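Local coordinates for DNA replication and repair protein RecF (Caldanaerobacter subterraneus subsp. tengcongensis, PDB 5Z69) that binds ATP, probably binds single-stranded DNA, and serves as an ATP-dependent switch in the RecFOR pathway of DNA repair, at residues Lys316-Asp322 against Gly342-Thr348; Thr122-Ser126 against Lys302-Leu306. All blocks are in the same frame, centred on the assembly; numbering follows the deposited sequence.

Contact 1 (Lys316-Asp322 against Gly342-Thr348). With AGS (phosphothiophosphoric acid-adenylate ester), chain C.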
ATOM      1  N   LYS A 316      24.435  22.463  12.295  1.00 30.02           N
ATOM      2  CA  LYS A 316      23.568  23.278  11.448  1.00 31.80           C
ATOM      3  C   LYS A 316      24.089  23.278  10.008  1.00 25.86           C
ATOM      4  O   LYS A 316      25.230  23.721   9.743  1.00 26.17           O
ATOM      5  CB  LYS A 316      23.472  24.710  11.979  1.00 30.78           C
ATOM      6  CG  LYS A 316      22.570  25.623  11.156  1.00 36.73           C
ATOM      7  CD  LYS A 316      22.447  27.031  11.767  1.00 38.63           C
ATOM      8  CE  LYS A 316      21.660  27.037  13.054  1.00 36.40           C
ATOM      9  NZ  LYS A 316      20.219  26.720  12.792  1.00 36.41           N
ATOM     10  N   PRO A 317      23.266  22.784   9.076  1.00 23.80           N
ATOM     11  CA  PRO A 317      23.701  22.591   7.687  1.00 26.55           C
ATOM     12  C   PRO A 317      23.690  23.855   6.868  1.00 33.98           C
ATOM     13  O   PRO A 317      23.125  24.872   7.284  1.00 29.69           O
ATOM     14  CB  PRO A 317      22.663  21.619   7.130  1.00 27.60           C
ATOM     15  CG  PRO A 317      21.434  21.938   7.904  1.00 26.45           C
ATOM     16  CD  PRO A 317      21.915  22.227   9.301  1.00 24.58           C
ATOM     17  N   VAL A 318      24.320  23.780   5.701  1.00 27.25           N
ATOM     18  CA  VAL A 318      24.238  24.834   4.716  1.00 22.16           C
ATOM     19  C   VAL A 318      22.964  24.629   3.899  1.00 27.64           C
ATOM     20  O   VAL A 318      22.600  23.501   3.601  1.00 29.26           O
ATOM     21  CB  VAL A 318      25.485  24.840   3.799  1.00 22.03           C
ATOM     22  CG1 VAL A 318      25.240  25.753   2.623  1.00 23.83           C
ATOM     23  CG2 VAL A 318      26.750  25.274   4.619  1.00 23.27           C
ATOM     24  N   LEU A 319      22.297  25.712   3.524  1.00 28.02           N
ATOM     25  CA  LEU A 319      21.046  25.599   2.792  1.00 28.34           C
ATOM     26  C   LEU A 319      21.258  25.937   1.309  1.00 29.94           C
ATOM     27  O   LEU A 319      21.854  26.966   0.977  1.00 30.00           O
ATOM     28  CB  LEU A 319      19.975  26.506   3.445  1.00 27.07           C
ATOM     29  CG  LEU A 319      19.170  25.924   4.614  1.00 37.11           C
ATOM     30  CD1 LEU A 319      19.953  24.976   5.483  1.00 44.65           C
ATOM     31  CD2 LEU A 319      18.530  27.016   5.462  1.00 37.38           C
ATOM     32  N   LEU A 320      20.786  25.063   0.420  1.00 31.00           N
ATOM     33  CA  LEU A 320      20.826  25.306  -1.018  1.00 28.26           C
ATOM     34  C   LEU A 320      19.411  25.479  -1.617  1.00 31.30           C
ATOM     35  O   LEU A 320      18.573  24.558  -1.544  1.00 28.51           O
ATOM     36  CB  LEU A 320      21.574  24.154  -1.709  1.00 34.57           C
ATOM     37  CG  LEU A 320      22.957  23.847  -1.093  1.00 35.75           C
ATOM     38  CD1 LEU A 320      23.520  22.637  -1.786  1.00 26.30           C
ATOM     39  CD2 LEU A 320      23.857  25.034  -1.214  1.00 37.04           C
ATOM     40  N   LEU A 321      19.152  26.654  -2.184  1.00 31.37           N
ATOM     41  CA  LEU A 321      17.814  26.970  -2.686  1.00 39.07           C
ATOM     42  C   LEU A 321      17.869  27.175  -4.188  1.00 35.03           C
ATOM     43  O   LEU A 321      18.307  28.224  -4.669  1.00 32.21           O
ATOM     44  CB  LEU A 321      17.255  28.214  -1.992  1.00 33.53           C
ATOM     45  CG  LEU A 321      16.611  27.982  -0.620  1.00 36.86           C
ATOM     46  CD1 LEU A 321      17.655  27.511   0.379  1.00 32.10           C
ATOM     47  CD2 LEU A 321      15.922  29.241  -0.097  1.00 36.79           C
ATOM     48  N   ASP A 322      17.462  26.155  -4.932  1.00 43.03           N
ATOM     49  CA  ASP A 322      17.604  26.211  -6.382  1.00 46.17           C
ATOM     50  C   ASP A 322      16.303  26.591  -7.041  1.00 38.82           C
ATOM     51  O   ASP A 322      15.390  25.790  -7.082  1.00 33.54           O
ATOM     52  CB  ASP A 322      18.082  24.874  -6.938  1.00 34.85           C
ATOM     53  CG  ASP A 322      18.531  24.976  -8.389  1.00 35.00           C
ATOM     54  OD1 ASP A 322      18.842  26.095  -8.846  1.00 41.28           O
ATOM     55  OD2 ASP A 322      18.591  23.938  -9.070  1.00 41.72           O
ATOM     56  N   GLY A 342      20.007  32.184  10.685  1.00 46.92           N
ATOM     57  CA  GLY A 342      21.312  31.766  11.183  1.00 37.39           C
ATOM     58  C   GLY A 342      22.069  30.768  10.301  1.00 46.91           C
ATOM     59  O   GLY A 342      23.042  30.162  10.747  1.00 35.49           O
ATOM     60  N   PHE A 343      21.623  30.583   9.061  1.00 34.94           N
ATOM     61  CA  PHE A 343      22.287  29.651   8.122  1.00 32.50           C
ATOM     62  C   PHE A 343      23.173  30.358   7.099  1.00 36.70           C
ATOM     63  O   PHE A 343      22.898  31.489   6.705  1.00 38.43           O
ATOM     64  CB  PHE A 343      21.254  28.823   7.325  1.00 28.75           C
ATOM     65  CG  PHE A 343      20.345  27.982   8.165  1.00 31.71           C
ATOM     66  CD1 PHE A 343      20.607  26.630   8.355  1.00 33.41           C
ATOM     67  CD2 PHE A 343      19.192  28.533   8.730  1.00 36.13           C
ATOM     68  CE1 PHE A 343      19.768  25.851   9.110  1.00 37.21           C
ATOM     69  CE2 PHE A 343      18.342  27.765   9.484  1.00 32.36           C
ATOM     70  CZ  PHE A 343      18.619  26.419   9.686  1.00 36.19           C
ATOM     71  N   GLN A 344      24.214  29.684   6.619  1.00 34.24           N
ATOM     72  CA  GLN A 344      24.743  30.078   5.321  1.00 26.60           C
ATOM     73  C   GLN A 344      23.785  29.490   4.275  1.00 27.03           C
ATOM     74  O   GLN A 344      23.414  28.325   4.370  1.00 34.04           O
ATOM     75  CB  GLN A 344      26.172  29.576   5.088  1.00 27.32           C
ATOM     76  CG  GLN A 344      26.753  30.046   3.759  1.00 36.35           C
ATOM     77  CD  GLN A 344      28.100  29.407   3.437  1.00 23.67           C
ATOM     78  OE1 GLN A 344      28.286  28.201   3.616  1.00 24.95           O
ATOM     79  NE2 GLN A 344      29.035  30.212   2.950  1.00 24.71           N
ATOM     80  N   SER A 345      23.354  30.297   3.308  1.00 32.93           N
ATOM     81  CA  SER A 345      22.491  29.781   2.246  1.00 28.07           C
ATOM     82  C   SER A 345      23.002  30.183   0.876  1.00 27.62           C
ATOM     83  O   SER A 345      23.715  31.166   0.729  1.00 31.27           O
ATOM     84  CB  SER A 345      21.030  30.269   2.422  1.00 28.11           C
ATOM     85  OG  SER A 345      20.980  31.689   2.466  1.00 35.78           O
ATOM     86  N   PHE A 346      22.638  29.384  -0.121  1.00 35.24           N
ATOM     87  CA  PHE A 346      22.968  29.658  -1.502  1.00 35.60           C
ATOM     88  C   PHE A 346      21.657  29.704  -2.241  1.00 36.45           C
ATOM     89  O   PHE A 346      20.936  28.712  -2.292  1.00 29.85           O
ATOM     90  CB  PHE A 346      23.925  28.588  -2.069  1.00 34.00           C
ATOM     91  CG  PHE A 346      25.305  28.644  -1.458  1.00 27.25           C
ATOM     92  CD1 PHE A 346      26.328  29.345  -2.086  1.00 24.83           C
ATOM     93  CD2 PHE A 346      25.565  28.019  -0.239  1.00 24.86           C
ATOM     94  CE1 PHE A 346      27.598  29.423  -1.501  1.00 31.34           C
ATOM     95  CE2 PHE A 346      26.828  28.103   0.363  1.00 30.35           C
ATOM     96  CZ  PHE A 346      27.846  28.810  -0.269  1.00 24.91           C
ATOM     97  N   ILE A 347      21.331  30.873  -2.778  1.00 39.04           N
ATOM     98  CA  ILE A 347      20.046  31.070  -3.436  1.00 40.60           C
ATOM     99  C   ILE A 347      20.224  31.459  -4.902  1.00 38.22           C
ATOM    100  O   ILE A 347      20.915  32.432  -5.224  1.00 35.65           O
ATOM    101  CB  ILE A 347      19.202  32.154  -2.715  1.00 39.61           C
ATOM    102  CG1 ILE A 347      18.929  31.747  -1.265  1.00 30.90           C
ATOM    103  CG2 ILE A 347      17.869  32.350  -3.432  1.00 43.38           C
ATOM    104  CD1 ILE A 347      18.166  32.810  -0.463  1.00 33.07           C
ATOM    105  N   THR A 348      19.597  30.700  -5.796  1.00 32.17           N
ATOM    106  CA  THR A 348      19.671  31.031  -7.207  1.00 37.08           C
ATOM    107  C   THR A 348      18.465  31.850  -7.619  1.00 43.37           C
ATOM    108  O   THR A 348      17.343  31.630  -7.144  1.00 41.29           O
ATOM    109  CB  THR A 348      19.773  29.773  -8.108  1.00 33.15           C
ATOM    110  OG1 THR A 348      18.632  28.942  -7.910  1.00 37.26           O
ATOM    111  CG2 THR A 348      21.034  28.982  -7.786  1.00 44.34           C
TER
HETATM  112  PG  AGS C 401      18.730  26.725 -13.073  1.00103.17           P
HETATM  113  S1G AGS C 401      18.623  27.801 -11.445  1.00 90.99           S
HETATM  114  O2G AGS C 401      17.756  27.317 -14.146  1.00 75.11           O
HETATM  115  O3G AGS C 401      18.231  25.295 -12.697  1.00 72.41           O
HETATM  116  PB  AGS C 401      20.713  27.374 -14.981  1.00 56.28           P
HETATM  117  O1B AGS C 401      21.708  28.460 -14.742  1.00 58.29           O
HETATM  118  O2B AGS C 401      19.464  27.900 -15.708  1.00 61.66           O
HETATM  119  O3B AGS C 401      20.220  26.679 -13.611  1.00 47.47           O
HETATM  120  PA  AGS C 401      22.455  25.239 -15.553  1.00 48.19           P
HETATM  121  O1A AGS C 401      23.207  25.752 -14.318  1.00 52.33           O
HETATM  122  O2A AGS C 401      21.758  23.917 -15.461  1.00 35.65           O
HETATM  123  O3A AGS C 401      21.365  26.323 -15.984  1.00 86.42           O
HETATM  124  O5' AGS C 401      23.404  25.235 -16.781  1.00 69.04           O
HETATM  125  C5' AGS C 401      23.414  24.126 -17.635  1.00 66.83           C
HETATM  126  C4' AGS C 401      24.069  24.627 -18.886  1.00 65.87           C
HETATM  127  O4' AGS C 401      25.377  24.025 -19.004  1.00 50.36           O
HETATM  128  C3' AGS C 401      23.314  24.270 -20.162  1.00 65.90           C
HETATM  129  O3' AGS C 401      23.455  25.304 -21.130  1.00 62.49           O
HETATM  130  C2' AGS C 401      23.950  22.936 -20.561  1.00 69.72           C
HETATM  131  O2' AGS C 401      23.908  22.712 -21.967  1.00 69.67           O
HETATM  132  C1' AGS C 401      25.399  23.122 -20.092  1.00 64.71           C
HETATM  133  N9  AGS C 401      26.041  21.890 -19.665  1.00 57.69           N
HETATM  134  C8  AGS C 401      25.474  20.841 -18.980  1.00 54.04           C
HETATM  135  N7  AGS C 401      26.295  19.846 -18.758  1.00 56.32           N
HETATM  136  C5  AGS C 401      27.486  20.261 -19.328  1.00 57.94           C
HETATM  137  C6  AGS C 401      28.754  19.660 -19.439  1.00 60.82           C
HETATM  138  N6  AGS C 401      29.045  18.456 -18.935  1.00 61.07           N
HETATM  139  N1  AGS C 401      29.723  20.338 -20.094  1.00 66.86           N
HETATM  140  C2  AGS C 401      29.436  21.544 -20.593  1.00 62.25           C
HETATM  141  N3  AGS C 401      28.281  22.214 -20.554  1.00 58.73           N
HETATM  142  C4  AGS C 401      27.345  21.514 -19.900  1.00 57.09           C
HETATM  143  O   HOH W   1      24.815  27.068   7.859  1.00 27.63           O
HETATM  144  O   HOH W   2      15.914  30.051  -5.200  1.00 39.14           O
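L319, L320 and L321 pair in parallel with S345, F346 and I347, the strand axes 4.6 Å apart and only 5° from alignment, with four backbone hydrogen bonds joining L319 and L321 to Q344, F346 and T348. This is the core of the P-loop ATPase sheet: the run of aliphatic residues ending in D322 has the form of a Walker B strand, a good example of how a buried strand delivers an acidic side chain to nucleotide. At the entry end, the F343 ring is clamped on both faces. L319 CD2 rests over one, 3.6 Å from the ring centroid, while K316 crosses the other at about a right angle. Bends at chi3 (-70°) and chi4 (-68°) carry K316 NZ over the F343 ring, 4.0 Å from its centroid, in a cation-pi contact; the same NZ is salt-bridged to E310. At the ring's edge, in its plane, P317 O lies 3.3 Å from F343 CD1. With an alanine in place of F343, the K316 ammonium would probably lose its aromatic support and L319 CD2 would face a gap. On the sheet face bearing L320 and F346, these two side chains run alongside each other, and V318 CG1 meets the edge of the F346 ring at CE2, 3.6 Å away. The far end belongs to the nucleotide pocket. T348 OG1, also bonded to the D323 amide, donates to the anti lone pair of D322 OD1 (3.0 Å), and that same D322 OD1 lies 3.1 Å from the thiophosphate sulfur S1G of AGS.

Contact 2 (Thr122-Ser126 against Lys302-Leu306)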
ATOM      1  N   THR A 122      24.383  19.613   3.855  1.00 24.50           N
ATOM      2  CA  THR A 122      23.542  20.552   3.140  1.00 24.65           C
ATOM      3  C   THR A 122      22.108  20.020   3.115  1.00 24.94           C
ATOM      4  O   THR A 122      21.882  18.829   3.285  1.00 25.66           O
ATOM      5  CB  THR A 122      23.995  20.749   1.666  1.00 23.79           C
ATOM      6  OG1 THR A 122      24.191  19.461   1.082  1.00 26.81           O
ATOM      7  CG2 THR A 122      25.300  21.568   1.559  1.00 24.59           C
ATOM      8  N   VAL A 123      21.148  20.912   2.921  1.00 27.11           N
ATOM      9  CA  VAL A 123      19.800  20.520   2.509  1.00 30.37           C
ATOM     10  C   VAL A 123      19.486  21.339   1.274  1.00 33.52           C
ATOM     11  O   VAL A 123      19.686  22.553   1.276  1.00 32.70           O
ATOM     12  CB  VAL A 123      18.748  20.785   3.599  1.00 31.19           C
ATOM     13  CG1 VAL A 123      17.337  20.382   3.107  1.00 29.96           C
ATOM     14  CG2 VAL A 123      19.127  20.041   4.863  1.00 30.20           C
ATOM     15  N   ILE A 124      19.024  20.683   0.219  1.00 26.31           N
ATOM     16  CA  ILE A 124      18.772  21.392  -1.024  1.00 30.89           C
ATOM     17  C   ILE A 124      17.279  21.392  -1.300  1.00 29.95           C
ATOM     18  O   ILE A 124      16.636  20.352  -1.244  1.00 34.40           O
ATOM     19  CB  ILE A 124      19.550  20.768  -2.216  1.00 32.29           C
ATOM     20  CG1 ILE A 124      19.159  21.448  -3.526  1.00 30.15           C
ATOM     21  CG2 ILE A 124      19.353  19.244  -2.288  1.00 28.11           C
ATOM     22  CD1 ILE A 124      20.273  21.418  -4.564  1.00 38.77           C
ATOM     23  N   PHE A 125      16.749  22.580  -1.567  1.00 35.16           N
ATOM     24  CA  PHE A 125      15.337  22.782  -1.865  1.00 33.03           C
ATOM     25  C   PHE A 125      15.276  23.097  -3.336  1.00 37.42           C
ATOM     26  O   PHE A 125      15.970  23.989  -3.794  1.00 35.21           O
ATOM     27  CB  PHE A 125      14.732  23.942  -1.058  1.00 33.96           C
ATOM     28  CG  PHE A 125      14.807  23.775   0.439  1.00 37.19           C
ATOM     29  CD1 PHE A 125      16.004  23.983   1.127  1.00 31.63           C
ATOM     30  CD2 PHE A 125      13.665  23.453   1.169  1.00 36.10           C
ATOM     31  CE1 PHE A 125      16.053  23.848   2.520  1.00 32.20           C
ATOM     32  CE2 PHE A 125      13.712  23.314   2.554  1.00 34.69           C
ATOM     33  CZ  PHE A 125      14.904  23.508   3.228  1.00 40.90           C
ATOM     34  N   SER A 126      14.437  22.371  -4.066  1.00 36.45           N
ATOM     35  CA  SER A 126      14.373  22.451  -5.523  1.00 45.47           C
ATOM     36  C   SER A 126      12.918  22.245  -5.965  1.00 42.76           C
ATOM     37  O   SER A 126      12.162  21.585  -5.264  1.00 39.10           O
ATOM     38  CB  SER A 126      15.290  21.396  -6.147  1.00 53.96           C
ATOM     39  OG  SER A 126      15.231  21.428  -7.554  0.74 62.65           O
ATOM     40  N   LYS A 302      10.495  18.905   3.235  1.00 34.40           N
ATOM     41  CA  LYS A 302      11.890  19.380   3.225  1.00 36.32           C
ATOM     42  C   LYS A 302      12.216  20.165   4.500  1.00 46.25           C
ATOM     43  O   LYS A 302      13.316  20.054   5.048  1.00 39.96           O
ATOM     44  CB  LYS A 302      12.161  20.234   1.984  1.00 36.63           C
ATOM     45  CG  LYS A 302      11.928  19.514   0.636  1.00 35.08           C
ATOM     46  CD  LYS A 302      12.917  18.370   0.397  1.00 38.24           C
ATOM     47  CE  LYS A 302      14.348  18.932   0.304  1.00 33.21           C
ATOM     48  NZ  LYS A 302      15.407  17.902  -0.001  1.00 29.85           N
ATOM     49  N   LEU A 303      11.257  20.957   4.971  1.00 41.96           N
ATOM     50  CA  LEU A 303      11.410  21.646   6.246  1.00 38.72           C
ATOM     51  C   LEU A 303      11.660  20.630   7.357  1.00 35.98           C
ATOM     52  O   LEU A 303      12.460  20.870   8.253  1.00 34.64           O
ATOM     53  CB  LEU A 303      10.175  22.502   6.560  1.00 47.80           C
ATOM     54  CG  LEU A 303      10.047  23.811   5.773  1.00 46.14           C
ATOM     55  CD1 LEU A 303       8.760  24.535   6.146  1.00 43.23           C
ATOM     56  CD2 LEU A 303      11.259  24.708   6.015  1.00 37.84           C
ATOM     57  N   SER A 304      11.000  19.483   7.263  1.00 34.80           N
ATOM     58  CA  SER A 304      11.167  18.403   8.233  1.00 37.77           C
ATOM     59  C   SER A 304      12.514  17.697   8.107  1.00 40.06           C
ATOM     60  O   SER A 304      13.116  17.288   9.109  1.00 36.28           O
ATOM     61  CB  SER A 304      10.042  17.384   8.078  1.00 38.55           C
ATOM     62  OG  SER A 304       8.825  17.937   8.522  1.00 49.01           O
ATOM     63  N   GLU A 305      12.972  17.539   6.872  1.00 40.99           N
ATOM     64  CA  GLU A 305      14.284  16.965   6.612  1.00 31.71           C
ATOM     65  C   GLU A 305      15.310  17.787   7.352  1.00 25.22           C
ATOM     66  O   GLU A 305      16.136  17.268   8.112  1.00 31.85           O
ATOM     67  CB  GLU A 305      14.578  16.946   5.108  1.00 36.47           C
ATOM     68  CG  GLU A 305      15.939  16.343   4.752  1.00 30.66           C
ATOM     69  CD  GLU A 305      16.311  16.555   3.297  1.00 36.03           C
ATOM     70  OE1 GLU A 305      15.391  16.613   2.446  1.00 32.10           O
ATOM     71  OE2 GLU A 305      17.532  16.666   3.007  1.00 31.32           O
ATOM     72  N   LEU A 306      15.229  19.092   7.145  1.00 32.32           N
ATOM     73  CA  LEU A 306      16.119  20.036   7.795  1.00 28.84           C
ATOM     74  C   LEU A 306      16.067  19.913   9.320  1.00 35.94           C
ATOM     75  O   LEU A 306      17.092  19.786   9.988  1.00 31.36           O
ATOM     76  CB  LEU A 306      15.753  21.449   7.353  1.00 30.36           C
ATOM     77  CG  LEU A 306      16.471  22.595   8.065  1.00 37.13           C
ATOM     78  CD1 LEU A 306      17.978  22.418   7.993  1.00 40.77           C
ATOM     79  CD2 LEU A 306      16.037  23.928   7.457  1.00 31.32           C
TER
HETATM   80  O   HOH W   3      18.588  17.813   0.832  1.00 24.36           O
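V123 and F125 meet L306 and the base of K302 in a buried apolar layer between an outer strand of the ATPase sheet and helix 291-313. The helix runs back against the strand at 174°, axes 9.1 Å apart, as in a beta-alpha-beta crossover with a long insertion; strand 318-321, the next after the helix, is the parallel neighbour of strand 122-125. In ABC-type ATPases a helix in this position follows the signature motif. The F125 side chain slides past K302 in the opposite direction, bringing F125 CE2 to 3.5 Å from K302 CB, while L306 CD2 stands at the edge of the same ring. V123 is modelled in two conformers; in one of them its CG2 lies 4.1 Å from L306 CD1 and its CG1 faces the E305 carboxylate, contacts that are therefore less certain. Farther out the lining becomes polar. Bends at chi2 (-66°) and chi3 (-63°) curl the K302 chain, bringing K302 NZ to E305 OE1 at 2.8 Å, a salt bridge one turn along the helix that the hydroxyl of Y143 joins through the same oxygen. K302 NZ also gives a weak hydrogen bond to I124 O, 3.0 Å away, so the buried charge has both a carboxylate and a strand carbonyl near it. A water completes the edge: it accepts from the I124 amide and donates to E305 OE2 at 2.7 Å.

Overall arrangement
The two contacts belong to one ATPase core, their centres 9 Å apart. Contact 1 joins two neighbouring strands of the sheet; contact 2 packs helix 291-313 on the next strand along. Along the chain contact 2 closes before contact 1 opens: strand 122-125, helix 291-313, strand 318-321 and strand 345-349 follow in that order. Strand 318-321 belongs to contact 1 but also pairs with strand 122-125 of contact 2, so the three strands lie side by side in the same sheet. The helix reaches contact 1 through L306, which packs on P317 and F343, while D322 and T348, at the other end of the same strands, lie at AGS.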